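Side-chain contacts in chloromuconate cycloisomerase (Rhodococcus opacus, PDB 4M0X), which belongs to the enolase superfamily, pairing a muconate lactonizing enzyme-type N-terminal domain with a manganese-binding barrel domain: residues Pro340-Tyr343 and Leu348-Pro351; Ile121-Leu126 and Ser310-Gly315; Gly59-Glu64 and Asn100-Ala105; Ser249-Gln254 and Ile272-Gly277. All blocks are in the same frame, centred on the assembly; numbering follows the deposited sequence.

Contact 1: residues Pro340-Tyr343 and Leu348-Pro351; sequences PLKY and LLIP
L348 carries its CG anti to the backbone N (chi1 173°), which swings CD1 across toward the other segment, while L341, its CG anti to the carbonyl carbon (chi1 -59°), directs CD2 toward P351. As a result, CD1 of L348 meets L341 CB at 3.6 Å, and L341 CD2 reaches CG of the P351 ring at 3.7 Å. L348 CD1 also stands over one face of the Y343 ring, displaced toward its rim. K342 and L349 run alongside each other in the same direction, K342 CG lying 3.8 Å from L349 CD1, before the lysine chain leads away.

The main chains are joined as well. L349 N donates to K342 O at 3.1 Å, an almost straight bond, and a water accepts from K342 N and donates to L349 O. Y343 and L348 form a single bridge. Beyond the pair, Y343 OH bonds to L326 O, and L348 rests on A311 of helix 304-316.

The chemistry is thus divided: one direct bond and one water-mediated link satisfy N and O of both K342 and L349, while the rest of the contact is apolar packing that needs no polar partner.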
loop_
_atom_site.group_PDB
_atom_site.type_symbol
_atom_site.label_atom_id
_atom_site.label_comp_id
_atom_site.label_asym_id
_atom_site.label_seq_id
_atom_site.Cartn_x
_atom_site.Cartn_y
_atom_site.Cartn_z
ATOM N N PRO A 340 -50.047 -10.066 -12.833
ATOM C CA PRO A 340 -48.952 -9.314 -12.224
ATOM C C PRO A 340 -48.369 -10.051 -11.019
ATOM O O PRO A 340 -48.857 -11.121 -10.666
ATOM C CB PRO A 340 -49.641 -8.016 -11.793
ATOM C CG PRO A 340 -51.064 -8.411 -11.550
ATOM C CD PRO A 340 -51.328 -9.352 -12.694
ATOM N N LEU A 341 -47.332 -9.510 -10.397
ATOM C CA LEU A 341 -46.720 -10.193 -9.272
ATOM C C LEU A 341 -47.700 -10.241 -8.102
ATOM O O LEU A 341 -48.447 -9.279 -7.850
ATOM C CB LEU A 341 -45.412 -9.501 -8.867
ATOM C CG LEU A 341 -44.255 -9.366 -9.881
ATOM C CD1 LEU A 341 -43.106 -8.597 -9.255
ATOM C CD2 LEU A 341 -43.767 -10.704 -10.424
ATOM N N LYS A 342 -47.718 -11.358 -7.382
ATOM C CA LYS A 342 -48.640 -11.457 -6.269
ATOM C C LYS A 342 -47.918 -11.123 -4.962
ATOM O O LYS A 342 -46.822 -11.608 -4.712
ATOM C CB LYS A 342 -49.328 -12.833 -6.290
ATOM C CG LYS A 342 -50.342 -13.157 -5.184
ATOM C CD LYS A 342 -51.616 -12.313 -5.137
ATOM C CE LYS A 342 -52.538 -12.855 -4.036
ATOM N NZ LYS A 342 -53.230 -11.804 -3.231
ATOM N N TYR A 343 -48.495 -10.237 -4.158
ATOM C CA TYR A 343 -47.955 -9.953 -2.828
ATOM C C TYR A 343 -48.861 -10.581 -1.805
ATOM O O TYR A 343 -50.002 -10.949 -2.123
ATOM C CB TYR A 343 -47.786 -8.444 -2.569
ATOM C CG TYR A 343 -46.854 -7.772 -3.568
ATOM C CD1 TYR A 343 -47.325 -7.361 -4.816
ATOM C CD2 TYR A 343 -45.501 -7.598 -3.287
ATOM C CE1 TYR A 343 -46.487 -6.785 -5.737
ATOM C CE2 TYR A 343 -44.657 -7.005 -4.196
ATOM C CZ TYR A 343 -45.160 -6.604 -5.418
ATOM O OH TYR A 343 -44.343 -6.032 -6.356
ATOM N N LEU A 348 -43.390 -10.869 -1.574
ATOM C CA LEU A 348 -43.553 -11.272 -2.960
ATOM C C LEU A 348 -43.536 -12.791 -3.032
ATOM O O LEU A 348 -42.700 -13.423 -2.376
ATOM C CB LEU A 348 -42.440 -10.679 -3.818
ATOM C CG LEU A 348 -42.358 -11.119 -5.280
ATOM C CD1 LEU A 348 -43.601 -10.730 -6.071
ATOM C CD2 LEU A 348 -41.099 -10.522 -5.897
ATOM N N LEU A 349 -44.475 -13.375 -3.785
ATOM C CA LEU A 349 -44.420 -14.791 -4.103
ATOM C C LEU A 349 -43.689 -14.933 -5.443
ATOM O O LEU A 349 -44.034 -14.254 -6.399
ATOM C CB LEU A 349 -45.816 -15.359 -4.241
ATOM C CG LEU A 349 -46.982 -15.200 -3.276
ATOM C CD1 LEU A 349 -48.126 -15.970 -3.915
ATOM C CD2 LEU A 349 -46.716 -15.737 -1.870
ATOM N N ILE A 350 -42.694 -15.799 -5.535
ATOM C CA ILE A 350 -41.916 -15.870 -6.788
ATOM C C ILE A 350 -42.640 -16.599 -7.943
ATOM O O ILE A 350 -43.077 -17.763 -7.802
ATOM C CB ILE A 350 -40.503 -16.470 -6.562
ATOM C CG1 ILE A 350 -39.682 -15.570 -5.615
ATOM C CG2 ILE A 350 -39.785 -16.677 -7.894
ATOM C CD1 ILE A 350 -38.599 -16.281 -4.841
ATOM N N PRO A 351 -42.771 -15.934 -9.097
ATOM C CA PRO A 351 -43.409 -16.656 -10.196
ATOM C C PRO A 351 -42.710 -17.992 -10.495
ATOM O O PRO A 351 -41.469 -18.094 -10.419
ATOM C CB PRO A 351 -43.292 -15.673 -11.377
ATOM C CG PRO A 351 -43.306 -14.341 -10.704
ATOM C CD PRO A 351 -42.440 -14.554 -9.477
HETATM O O HOH W 1 -46.080 -13.456 -8.186
#

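Contact 2: residues Ile121-Leu126 and Ser310-Gly315; sequences IPVSDL and SAQLYG
Q312 crosses from helix 304-316 to the short, weakly bonded helix 123-126, and its side chain is best read outward. CB of Q312 lies 3.9 Å from S124 CB, beginning the contact with plain carbon packing. CG sits beside CB and OG of the same serine. Beyond CG the chain is extended (chi2 178°), which carries the amide past the S124 side chain to the backbone of 123-124. There CD faces S124 OG and the backbone N, and OE1 of Q312 accepts from S124 N at 2.8 Å. The N-H points straight at the oxygen, but the donor stands 22° from the carbonyl plane. V123 N is nearly as close to OE1, yet its angle is too poor for a bond; V123 CB adds a carbon flank 3.5 Å from Q312 OE1. The other branch, Q312 NE2, passes P122 CB at 4.1 Å and makes a weak hydrogen bond to G355 O, whose residue is also bonded through its backbone to I121 and V123.

Within the short turn D125 N bonds to P122 O, and next to it L126 packs on L126 of the second subunit. V123 also leans on L278 of helix 278-291.

A glutamine side chain taking a backbone N-H of a short, weakly bonded helix here joins the N-terminal family region to a helix of the enolase-type barrel.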
loop_
_atom_site.group_PDB
_atom_site.type_symbol
_atom_site.label_atom_id
_atom_site.label_comp_id
_atom_site.label_asym_id
_atom_site.label_seq_id
_atom_site.Cartn_x
_atom_site.Cartn_y
_atom_site.Cartn_z
ATOM N N ILE A 121 -40.348 -24.579 -18.563
ATOM C CA ILE A 121 -39.929 -24.403 -17.153
ATOM C C ILE A 121 -39.613 -22.961 -16.759
ATOM O O ILE A 121 -39.332 -22.139 -17.614
ATOM C CB ILE A 121 -38.673 -25.227 -16.792
ATOM C CG1 ILE A 121 -37.601 -25.047 -17.877
ATOM C CG2 ILE A 121 -39.074 -26.661 -16.460
ATOM C CD1 ILE A 121 -36.399 -25.943 -17.728
ATOM N N PRO A 122 -39.632 -22.662 -15.449
ATOM C CA PRO A 122 -39.237 -21.329 -14.994
ATOM C C PRO A 122 -37.735 -21.063 -15.181
ATOM O O PRO A 122 -36.919 -21.963 -14.975
ATOM C CB PRO A 122 -39.630 -21.326 -13.506
ATOM C CG PRO A 122 -39.669 -22.747 -13.116
ATOM C CD PRO A 122 -40.096 -23.514 -14.341
ATOM N N VAL A 123 -37.359 -19.850 -15.581
ATOM C CA VAL A 123 -35.948 -19.569 -15.818
ATOM C C VAL A 123 -35.136 -19.991 -14.593
ATOM O O VAL A 123 -34.102 -20.641 -14.738
ATOM C CB VAL A 123 -35.675 -18.090 -16.169
ATOM C CG1 VAL A 123 -34.177 -17.859 -16.304
ATOM C CG2 VAL A 123 -36.397 -17.691 -17.457
ATOM N N SER A 124 -35.638 -19.662 -13.394
ATOM C CA SER A 124 -35.037 -20.115 -12.131
ATOM C C SER A 124 -34.514 -21.550 -12.107
ATOM O O SER A 124 -33.548 -21.816 -11.418
ATOM C CB SER A 124 -35.972 -19.874 -10.949
ATOM O OG SER A 124 -37.226 -20.505 -11.138
ATOM N N ASP A 125 -35.136 -22.467 -12.849
ATOM C CA ASP A 125 -34.542 -23.800 -13.101
ATOM C C ASP A 125 -33.243 -23.717 -13.874
ATOM O O ASP A 125 -32.227 -24.226 -13.426
ATOM C CB ASP A 125 -35.459 -24.727 -13.878
ATOM C CG ASP A 125 -36.586 -25.256 -13.050
ATOM O OD1 ASP A 125 -36.815 -24.745 -11.928
ATOM O OD2 ASP A 125 -37.254 -26.192 -13.546
ATOM N N LEU A 126 -33.270 -23.077 -15.031
ATOM C CA LEU A 126 -32.073 -22.979 -15.846
ATOM C C LEU A 126 -30.919 -22.497 -14.989
ATOM O O LEU A 126 -29.771 -22.878 -15.233
ATOM C CB LEU A 126 -32.295 -22.078 -17.064
ATOM C CG LEU A 126 -33.579 -22.435 -17.841
ATOM C CD1 LEU A 126 -33.702 -21.655 -19.136
ATOM C CD2 LEU A 126 -33.714 -23.921 -18.141
ATOM N N SER A 310 -36.565 -10.869 -12.483
ATOM C CA SER A 310 -35.852 -10.468 -11.273
ATOM C C SER A 310 -36.211 -11.297 -10.056
ATOM O O SER A 310 -35.323 -11.759 -9.364
ATOM C CB SER A 310 -36.118 -9.007 -10.941
ATOM O OG SER A 310 -35.580 -8.198 -11.954
ATOM N N ALA A 311 -37.503 -11.460 -9.780
ATOM C CA ALA A 311 -37.938 -12.229 -8.615
ATOM C C ALA A 311 -37.342 -13.639 -8.650
ATOM O O ALA A 311 -36.887 -14.172 -7.629
ATOM C CB ALA A 311 -39.458 -12.278 -8.530
ATOM N N GLN A 312 -37.317 -14.230 -9.836
ATOM C CA GLN A 312 -36.727 -15.550 -9.986
ATOM C C GLN A 312 -35.220 -15.502 -9.710
ATOM O O GLN A 312 -34.706 -16.299 -8.924
ATOM C CB GLN A 312 -37.054 -16.152 -11.351
ATOM C CG GLN A 312 -38.397 -16.850 -11.368
ATOM C CD GLN A 312 -38.760 -17.413 -12.722
ATOM O OE1 GLN A 312 -37.910 -17.950 -13.440
ATOM N NE2 GLN A 312 -40.029 -17.298 -13.082
ATOM N N LEU A 313 -34.523 -14.562 -10.340
ATOM C CA LEU A 313 -33.105 -14.338 -10.048
ATOM C C LEU A 313 -32.858 -14.340 -8.540
ATOM O O LEU A 313 -32.100 -15.176 -8.012
ATOM C CB LEU A 313 -32.637 -13.009 -10.647
ATOM C CG LEU A 313 -31.227 -12.579 -10.248
ATOM C CD1 LEU A 313 -30.198 -13.577 -10.773
ATOM C CD2 LEU A 313 -30.929 -11.194 -10.782
ATOM N N TYR A 314 -33.535 -13.409 -7.855
ATOM C CA TYR A 314 -33.364 -13.193 -6.424
ATOM C C TYR A 314 -33.668 -14.465 -5.643
ATOM O O TYR A 314 -33.013 -14.750 -4.655
ATOM C CB TYR A 314 -34.220 -12.028 -5.942
ATOM C CG TYR A 314 -34.033 -10.706 -6.685
ATOM C CD1 TYR A 314 -32.985 -10.526 -7.587
ATOM C CD2 TYR A 314 -34.886 -9.610 -6.443
ATOM C CE1 TYR A 314 -32.805 -9.322 -8.252
ATOM C CE2 TYR A 314 -34.703 -8.395 -7.113
ATOM C CZ TYR A 314 -33.661 -8.264 -8.022
ATOM O OH TYR A 314 -33.433 -7.083 -8.712
ATOM N N GLY A 315 -34.644 -15.239 -6.092
ATOM C CA GLY A 315 -34.889 -16.547 -5.505
ATOM C C GLY A 315 -33.801 -17.603 -5.770
ATOM O O GLY A 315 -33.681 -18.576 -5.000
#

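Contact 3: residues Gly59-Glu64 and Asn100-Ala105; sequences GGESVE and NSVAKA
E61 has an extended backbone (phi -107°, psi 149°) that brings its CA to 6.7 Å from N100 CA, just where helix 101-118 begins. With CG anti to the carbonyl carbon and an extended chain beyond it, the side chain lays its carboxylate over the first turn of that helix. OE2 of E61 accepts from V102 N at 2.6 Å in an almost linear bond, approached on the syn side but 29° out of the carboxylate plane. OE1 of E61 takes a weaker bond from A103 N, at 3.3 Å. S101 N also lies near OE2, though its angle is too poor to count as a bond. Carbon atoms also lie close to the acid group: V102 CB and CG2 lie against OE2, N100 CB is 3.7 Å from E61 OE1, and A103 CB is 3.9 Å from E61 OE1.

N100 occupies the N-cap position but makes no capping bond of its own; its ND2 is engaged by F98 O and by G60 O of the third subunit. N100 ND2 of the third subunit in turn donates to G60 O. S62, meanwhile, caps the helix that follows it through T65 N.

E61, from another part of the chain, thus takes N-H groups in the first turn of helix 101-118. One short and one weak bond from backbone N-H groups to a buried carboxylate, set at the positive end of a helix dipole, would be expected to stabilise its charged form.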
loop_
_atom_site.group_PDB
_atom_site.type_symbol
_atom_site.label_atom_id
_atom_site.label_comp_id
_atom_site.label_asym_id
_atom_site.label_seq_id
_atom_site.Cartn_x
_atom_site.Cartn_y
_atom_site.Cartn_z
ATOM N N GLY A 59 -29.019 6.659 -15.499
ATOM C CA GLY A 59 -28.094 5.798 -16.247
ATOM C C GLY A 59 -27.846 6.203 -17.697
ATOM O O GLY A 59 -27.077 5.537 -18.401
ATOM N N GLY A 60 -28.481 7.289 -18.152
ATOM C CA GLY A 60 -28.250 7.807 -19.509
ATOM C C GLY A 60 -29.058 7.124 -20.616
ATOM O O GLY A 60 -28.870 7.398 -21.823
ATOM N N GLU A 61 -29.952 6.228 -20.208
ATOM C CA GLU A 61 -30.813 5.539 -21.147
ATOM C C GLU A 61 -32.203 6.124 -20.963
ATOM O O GLU A 61 -32.526 6.586 -19.861
ATOM C CB GLU A 61 -30.778 4.020 -20.910
ATOM C CG GLU A 61 -29.372 3.428 -21.032
ATOM C CD GLU A 61 -29.323 1.932 -21.363
ATOM O OE1 GLU A 61 -29.820 1.531 -22.450
ATOM O OE2 GLU A 61 -28.743 1.156 -20.558
ATOM N N SER A 62 -32.982 6.155 -22.053
ATOM C CA SER A 62 -34.398 6.565 -22.039
ATOM C C SER A 62 -35.260 5.605 -22.852
ATOM O O SER A 62 -34.772 4.992 -23.805
ATOM C CB SER A 62 -34.556 7.959 -22.623
ATOM O OG SER A 62 -34.437 7.951 -24.039
ATOM N N VAL A 63 -36.543 5.487 -22.530
ATOM C CA VAL A 63 -37.384 4.592 -23.335
ATOM C C VAL A 63 -37.324 4.915 -24.842
ATOM O O VAL A 63 -37.361 4.008 -25.662
ATOM C CB VAL A 63 -38.853 4.519 -22.863
ATOM C CG1 VAL A 63 -38.941 3.931 -21.465
ATOM C CG2 VAL A 63 -39.531 5.875 -22.943
ATOM N N GLU A 64 -37.195 6.197 -25.186
ATOM C CA GLU A 64 -37.209 6.625 -26.575
ATOM C C GLU A 64 -35.949 6.156 -27.270
ATOM O O GLU A 64 -36.024 5.629 -28.363
ATOM C CB GLU A 64 -37.365 8.149 -26.697
ATOM C CG GLU A 64 -38.730 8.700 -26.292
ATOM C CD GLU A 64 -38.884 8.846 -24.790
ATOM O OE1 GLU A 64 -37.935 8.475 -24.047
ATOM O OE2 GLU A 64 -39.949 9.331 -24.340
ATOM N N ASN A 100 -25.414 0.914 -23.020
ATOM C CA ASN A 100 -26.811 0.620 -23.321
ATOM C C ASN A 100 -27.233 -0.710 -22.730
ATOM O O ASN A 100 -27.690 -1.607 -23.442
ATOM C CB ASN A 100 -27.093 0.694 -24.830
ATOM C CG ASN A 100 -26.991 2.122 -25.374
ATOM O OD1 ASN A 100 -27.985 2.832 -25.510
ATOM N ND2 ASN A 100 -25.790 2.545 -25.670
ATOM N N SER A 101 -27.069 -0.821 -21.414
ATOM C CA SER A 101 -27.349 -2.058 -20.697
ATOM C C SER A 101 -28.847 -2.323 -20.504
ATOM O O SER A 101 -29.291 -3.463 -20.415
ATOM C CB SER A 101 -26.639 -2.046 -19.354
ATOM O OG SER A 101 -25.230 -2.074 -19.527
ATOM N N VAL A 102 -29.644 -1.277 -20.453
ATOM C CA VAL A 102 -31.061 -1.488 -20.231
ATOM C C VAL A 102 -31.638 -2.052 -21.505
ATOM O O VAL A 102 -32.446 -2.978 -21.475
ATOM C CB VAL A 102 -31.741 -0.184 -19.782
ATOM C CG1 VAL A 102 -33.224 -0.391 -19.529
ATOM C CG2 VAL A 102 -31.053 0.335 -18.516
ATOM N N ALA A 103 -31.175 -1.507 -22.627
ATOM C CA ALA A 103 -31.470 -2.050 -23.965
ATOM C C ALA A 103 -31.047 -3.502 -24.077
ATOM O O ALA A 103 -31.852 -4.342 -24.469
ATOM C CB ALA A 103 -30.795 -1.231 -25.034
ATOM N N LYS A 104 -29.803 -3.807 -23.708
ATOM C CA LYS A 104 -29.309 -5.192 -23.812
ATOM C C LYS A 104 -30.096 -6.100 -22.886
ATOM O O LYS A 104 -30.500 -7.195 -23.293
ATOM C CB LYS A 104 -27.812 -5.291 -23.538
ATOM C CG LYS A 104 -26.940 -4.526 -24.525
ATOM C CD LYS A 104 -25.532 -4.295 -23.971
ATOM C CE LYS A 104 -24.626 -3.710 -25.042
ATOM N NZ LYS A 104 -23.210 -4.021 -24.717
ATOM N N ALA A 105 -30.359 -5.633 -21.666
ATOM C CA ALA A 105 -31.127 -6.407 -20.672
ATOM C C ALA A 105 -32.486 -6.865 -21.179
ATOM O O ALA A 105 -32.872 -7.999 -20.924
ATOM C CB ALA A 105 -31.285 -5.643 -19.367
#

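Contact 4: residues Ser249-Gln254 and Ile272-Gly277; sequences SVTTVQ and IPKSGG
T251, in the loop after barrel strand 244-246, meets K274, in the short, weakly bonded helix after strand 267-270, on the side of the barrel that carries the metal site; D247, just after the first of these strands, is a manganese ligand. T251 holds CG2 anti to its carbonyl carbon, and T251 CG2 meets K274 CG at 3.6 Å, the two side chains crossing at about a right angle. T251 CB also rests 3.4 Å from K274 O. One residue on, S275 CA directs its hydrogen at T251 O in a nearly straight CA-H...O contact of 3.4 Å.

The K274 side chain comes within about 8 Å of the manganese, and its NZ makes a long, weak ion pair with D247. The modelled approach of its outer chain to V250 O is doubtful.

Behind these atoms, 272-275 ends in a Schellman motif: G276, at positive phi, donates from N to P273 O, and G277 N bonds back to I272 O, which also receives S275 N. S275 OG turns to K271 O.

What joins the two segments is therefore carbon packing and a weak CH...O interaction, whereas the stronger polar bonds are spent inside the turn that presents K274.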
loop_
_atom_site.group_PDB
_atom_site.type_symbol
_atom_site.label_atom_id
_atom_site.label_comp_id
_atom_site.label_asym_id
_atom_site.label_seq_id
_atom_site.Cartn_x
_atom_site.Cartn_y
_atom_site.Cartn_z
ATOM N N SER A 249 -22.800 2.441 -8.418
ATOM C CA SER A 249 -21.383 2.117 -8.490
ATOM C C SER A 249 -21.124 0.703 -8.971
ATOM O O SER A 249 -20.018 0.436 -9.448
ATOM C CB SER A 249 -20.704 2.323 -7.134
ATOM O OG SER A 249 -20.466 3.701 -6.851
ATOM N N VAL A 250 -22.110 -0.200 -8.810
ATOM C CA VAL A 250 -22.029 -1.565 -9.361
ATOM C C VAL A 250 -22.964 -1.780 -10.504
ATOM O O VAL A 250 -24.142 -2.101 -10.324
ATOM C CB VAL A 250 -22.454 -2.693 -8.414
ATOM C CG1 VAL A 250 -21.276 -3.603 -8.074
ATOM C CG2 VAL A 250 -23.238 -2.192 -7.220
ATOM N N THR A 251 -22.456 -1.653 -11.701
ATOM C CA THR A 251 -23.305 -1.993 -12.810
ATOM C C THR A 251 -22.614 -3.015 -13.639
ATOM O O THR A 251 -23.210 -3.553 -14.536
ATOM C CB THR A 251 -23.598 -0.803 -13.696
ATOM O OG1 THR A 251 -22.378 -0.422 -14.339
ATOM C CG2 THR A 251 -24.162 0.356 -12.875
ATOM N N THR A 252 -21.349 -3.271 -13.367
ATOM C CA THR A 252 -20.649 -4.278 -14.132
ATOM C C THR A 252 -19.843 -5.112 -13.178
ATOM O O THR A 252 -19.485 -4.678 -12.085
ATOM C CB THR A 252 -19.709 -3.700 -15.248
ATOM O OG1 THR A 252 -18.483 -3.187 -14.674
ATOM C CG2 THR A 252 -20.397 -2.626 -16.077
ATOM N N VAL A 253 -19.581 -6.313 -13.644
ATOM C CA VAL A 253 -18.741 -7.305 -13.034
ATOM C C VAL A 253 -17.307 -6.771 -12.771
ATOM O O VAL A 253 -16.668 -7.142 -11.794
ATOM C CB VAL A 253 -18.817 -8.598 -13.937
ATOM C CG1 VAL A 253 -17.828 -8.573 -15.096
ATOM C CG2 VAL A 253 -18.693 -9.868 -13.132
ATOM N N GLN A 254 -16.812 -5.875 -13.621
ATOM C CA GLN A 254 -15.486 -5.288 -13.399
ATOM C C GLN A 254 -15.536 -4.301 -12.222
ATOM O O GLN A 254 -14.590 -4.209 -11.433
ATOM C CB GLN A 254 -14.946 -4.598 -14.676
ATOM C CG GLN A 254 -14.529 -5.549 -15.792
ATOM C CD GLN A 254 -15.649 -5.960 -16.776
ATOM O OE1 GLN A 254 -16.574 -5.191 -17.081
ATOM N NE2 GLN A 254 -15.543 -7.168 -17.297
ATOM N N ILE A 272 -31.273 -6.348 -12.643
ATOM C CA ILE A 272 -30.993 -6.808 -13.996
ATOM C C ILE A 272 -30.707 -5.702 -15.038
ATOM O O ILE A 272 -29.637 -5.711 -15.648
ATOM C CB ILE A 272 -32.044 -7.814 -14.495
ATOM C CG1 ILE A 272 -31.919 -9.101 -13.706
ATOM C CG2 ILE A 272 -31.831 -8.145 -15.969
ATOM C CD1 ILE A 272 -32.881 -10.176 -14.140
ATOM N N PRO A 273 -31.638 -4.741 -15.230
ATOM C CA PRO A 273 -31.479 -3.722 -16.280
ATOM C C PRO A 273 -30.096 -3.071 -16.271
ATOM O O PRO A 273 -29.403 -3.021 -17.276
ATOM C CB PRO A 273 -32.527 -2.670 -15.902
ATOM C CG PRO A 273 -33.528 -3.395 -15.098
ATOM C CD PRO A 273 -32.723 -4.374 -14.303
ATOM N N LYS A 274 -29.708 -2.587 -15.111
ATOM C CA LYS A 274 -28.470 -1.868 -14.938
ATOM C C LYS A 274 -27.184 -2.692 -15.225
ATOM O O LYS A 274 -26.129 -2.106 -15.485
ATOM C CB LYS A 274 -28.514 -1.193 -13.562
ATOM C CG LYS A 274 -27.327 -1.339 -12.655
ATOM C CD LYS A 274 -27.681 -2.064 -11.371
ATOM C CE LYS A 274 -26.792 -1.510 -10.266
ATOM N NZ LYS A 274 -26.745 -2.282 -9.003
ATOM N N SER A 275 -27.292 -4.025 -15.210
ATOM C CA SER A 275 -26.150 -4.935 -15.435
ATOM C C SER A 275 -26.176 -5.454 -16.834
ATOM O O SER A 275 -25.304 -6.241 -17.216
ATOM C CB SER A 275 -26.211 -6.183 -14.556
ATOM O OG SER A 275 -26.606 -5.881 -13.240
ATOM N N GLY A 276 -27.205 -5.057 -17.578
ATOM C CA GLY A 276 -27.423 -5.556 -18.937
ATOM C C GLY A 276 -27.851 -7.010 -19.042
ATOM O O GLY A 276 -27.529 -7.679 -20.030
ATOM N N GLY A 277 -28.553 -7.504 -18.018
ATOM C CA GLY A 277 -29.214 -8.805 -18.090
ATOM C C GLY A 277 -29.061 -9.797 -16.956
ATOM O O GLY A 277 -28.384 -9.568 -15.957
#

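In the fold
From the N terminus, contact 3 comes first, closing a 35-residue, largely helical excursion between 59-64 and 100-105. The chain then runs through helix 101-118 to 121-126, where contact 2 opens; it closes only 183 residues later at helix 304-316, so most of the barrel lies within its loop. Contact 4 is nested inside that loop, and contact 1 follows as a tight local closure near the last strand. The pieces meet physically: A105 and S101 of contact 3 pack on P273 and G276 of contact 4, I272 touches L313 of contact 2, and I350 of contact 1 rests on Q312. A continuous path thus connects the N-terminal domain with the segments after strands 244-246 and 267-270, helix 304-316 and the last strand.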